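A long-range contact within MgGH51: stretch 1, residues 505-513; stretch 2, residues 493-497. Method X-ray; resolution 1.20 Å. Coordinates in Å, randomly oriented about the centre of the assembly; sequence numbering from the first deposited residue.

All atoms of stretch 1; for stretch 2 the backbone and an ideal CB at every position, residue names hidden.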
# COMPACT_ATOMS: atom_id res chain seq x y z
N LYS A 505 -9.06 1.18 11.29
CA LYS A 505 -8.04 0.17 11.61
C LYS A 505 -8.79 -1.12 11.92
O LYS A 505 -9.56 -1.19 12.87
CB LYS A 505 -7.23 0.65 12.83
CG LYS A 505 -6.42 1.90 12.57
CD LYS A 505 -5.83 2.54 13.73
CE LYS A 505 -5.44 3.98 13.35
NZ LYS A 505 -4.74 4.66 14.45
N SER A 506 -8.55 -2.15 11.13
CA SER A 506 -9.28 -3.43 11.25
C SER A 506 -8.83 -4.23 12.48
O SER A 506 -7.74 -4.04 13.03
CB SER A 506 -9.12 -4.25 10.02
OG SER A 506 -7.81 -4.82 9.90
N THR A 507 -9.62 -5.26 12.79
CA THR A 507 -9.18 -6.29 13.75
C THR A 507 -7.82 -6.91 13.36
O THR A 507 -6.93 -7.03 14.19
CB THR A 507 -10.26 -7.38 13.87
OG1 THR A 507 -10.49 -7.88 12.55
CG2 THR A 507 -11.57 -6.86 14.47
N SER A 508 -7.70 -7.23 12.07
CA SER A 508 -6.46 -7.80 11.57
C SER A 508 -5.28 -6.82 11.67
O SER A 508 -4.17 -7.27 11.93
CB SER A 508 -6.65 -8.31 10.13
OG SER A 508 -7.51 -9.44 10.13
N PHE A 509 -5.55 -5.51 11.47
CA PHE A 509 -4.51 -4.50 11.69
C PHE A 509 -3.99 -4.60 13.11
O PHE A 509 -2.77 -4.58 13.34
CB PHE A 509 -5.07 -3.11 11.42
CG PHE A 509 -4.13 -2.00 11.86
CD1 PHE A 509 -3.17 -1.52 11.00
CD2 PHE A 509 -4.20 -1.46 13.14
CE1 PHE A 509 -2.33 -0.49 11.41
CE2 PHE A 509 -3.37 -0.42 13.55
CZ PHE A 509 -2.43 0.04 12.66
N PHE A 510 -4.90 -4.68 14.09
CA PHE A 510 -4.44 -4.75 15.48
C PHE A 510 -3.68 -6.04 15.75
O PHE A 510 -2.72 -5.98 16.51
CB PHE A 510 -5.61 -4.54 16.45
CG PHE A 510 -6.12 -3.12 16.46
CD1 PHE A 510 -5.29 -2.07 16.82
CD2 PHE A 510 -7.44 -2.82 16.12
CE1 PHE A 510 -5.78 -0.78 16.85
CE2 PHE A 510 -7.93 -1.55 16.16
CZ PHE A 510 -7.08 -0.54 16.50
N ALA A 511 -4.05 -7.15 15.16
CA ALA A 511 -3.24 -8.37 15.32
C ALA A 511 -1.85 -8.17 14.73
O ALA A 511 -0.84 -8.56 15.34
CB ALA A 511 -3.93 -9.58 14.72
N GLN A 512 -1.77 -7.59 13.54
CA GLN A 512 -0.47 -7.32 12.92
C GLN A 512 0.37 -6.41 13.81
O GLN A 512 1.58 -6.68 14.00
CB GLN A 512 -0.62 -6.70 11.53
CG GLN A 512 -1.25 -7.58 10.46
CD GLN A 512 -0.36 -8.71 10.07
OE1 GLN A 512 0.84 -8.49 9.76
NE2 GLN A 512 -0.92 -9.93 10.05
N LYS A 513 -0.22 -5.33 14.32
CA LYS A 513 0.51 -4.39 15.19
C LYS A 513 0.95 -5.06 16.49
O LYS A 513 2.10 -4.82 16.94
CB LYS A 513 -0.44 -3.21 15.45
CG LYS A 513 0.14 -2.13 16.35
CD LYS A 513 -0.84 -0.96 16.60
CE LYS A 513 -0.27 0.10 17.52
NZ LYS A 513 -1.30 1.11 17.88
N UNK A 493 -11.27 -9.11 2.41
CA UNK A 493 -11.06 -8.01 3.35
C UNK A 493 -9.66 -7.39 3.19
O UNK A 493 -8.77 -7.96 2.58
CB UNK A 493 -11.25 -8.50 4.78
N UNK A 494 -9.52 -6.19 3.75
CA UNK A 494 -8.29 -5.40 3.67
C UNK A 494 -7.83 -4.94 5.04
O UNK A 494 -8.67 -4.77 5.94
CB UNK A 494 -8.49 -4.19 2.76
N UNK A 495 -6.53 -4.70 5.20
CA UNK A 495 -6.01 -4.41 6.54
C UNK A 495 -6.45 -3.06 7.12
O UNK A 495 -6.77 -2.99 8.32
CB UNK A 495 -4.48 -4.46 6.50
N UNK A 496 -6.40 -2.03 6.30
CA UNK A 496 -6.74 -0.66 6.70
C UNK A 496 -7.66 -0.08 5.66
O UNK A 496 -7.34 -0.14 4.46
CB UNK A 496 -5.49 0.21 6.87
N UNK A 497 -8.79 0.51 6.10
CA UNK A 497 -9.76 1.09 5.18
C UNK A 497 -9.86 2.58 5.42
O UNK A 497 -9.44 3.06 6.46
CB UNK A 497 -11.13 0.43 5.34

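Position 493 has nothing of stretch 1 within 5.5 Å of its ideal CB, so the contact sets no preference there. Its phi/psi of -78/163 is extended and compatible with most residues, proline among them. The deposited residue is Pro493, preceded by a cis peptide bond; Pro493 CG comes no nearer than 6.5 Å to Ser508 OG.

At position 494 the CA-to-CB bond points away from stretch 1, and again no atom lies within 5.5 Å of the ideal CB. The extended backbone (-128/154) excludes little, and polar or apolar side chains would both fit. It is Asp494, whose side chain takes no part in the contact.

Position 495 is where the helix comes closest: its CA is 5.2 Å from the CA of Phe509. Ser506 OG donates a hydrogen bond to O of 495 at 2.6 Å, and Ser506 N adds a weak one to the same O at 3.4 Å (N-H...O angle 148°). The same Ser506 OG accepts from Phe509 N at 2.8 Å, the capping bond of the helix, so one hydroxyl ties the helix start to the backbone of 495. None of this requires a particular side chain. The CA-to-CB bond points sideways, with the ideal CB 4.8 Å from Ser506 OG and 5.1 Å from Phe509 CB. That leaves room for a chain that extends toward the first two turns of the helix, where CB of Ser508, CB of Phe509 and CG of Gln512 offer carbon surface. Leucine, methionine or perhaps isoleucine would suit; alanine would reach none of it closely. The deposited Leu495 (chi1 t, chi2 p) brings CD1 to 3.4 Å from Phe509 N, 3.7 Å from Ser508 CB and 3.8 Å from Gln512 CG, while its CG lies 4.0 Å from Phe509 CB. It has 102 Å² covered by stretch 1, the largest share in stretch 2.

Position 496 is paired with Lys505 in an antiparallel, non-hydrogen-bonded bridge (CA-CA 5.2 Å), and both side chains lie on the same face of the sheet. The ideal CB is 5.0 Å from Phe509 CD1, which favours an apolar residue, and phi/psi of -133/131 suits the beta-branched valine and isoleucine. Val496, with chi1 t, places CG2 3.5 Å from Phe509 CD1, approaching the ring obliquely.

Position 497 continues the strand with CA-to-CB sideways and nothing within 5.5 Å; many residues would fit. Ser497 hydrogen-bonds through OG elsewhere in the structure.

Stretch 2 493-497: PDLVS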
# COMPACT_ATOMS: atom_id res chain seq x y z
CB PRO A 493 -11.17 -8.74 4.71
CG PRO A 493 -10.56 -10.08 4.44
CD PRO A 493 -11.00 -10.40 3.02
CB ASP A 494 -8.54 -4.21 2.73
CG ASP A 494 -9.05 -4.66 1.39
OD1 ASP A 494 -8.29 -5.24 0.61
OD2 ASP A 494 -10.33 -4.47 1.15
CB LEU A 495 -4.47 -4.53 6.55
CG LEU A 495 -3.89 -4.75 7.93
CD1 LEU A 495 -4.19 -6.14 8.44
CD2 LEU A 495 -2.38 -4.54 7.92
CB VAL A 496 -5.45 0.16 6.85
CG1 VAL A 496 -5.76 1.64 7.15
CG2 VAL A 496 -4.54 -0.42 7.93
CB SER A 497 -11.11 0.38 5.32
OG SER A 497 -10.97 -1.02 5.18
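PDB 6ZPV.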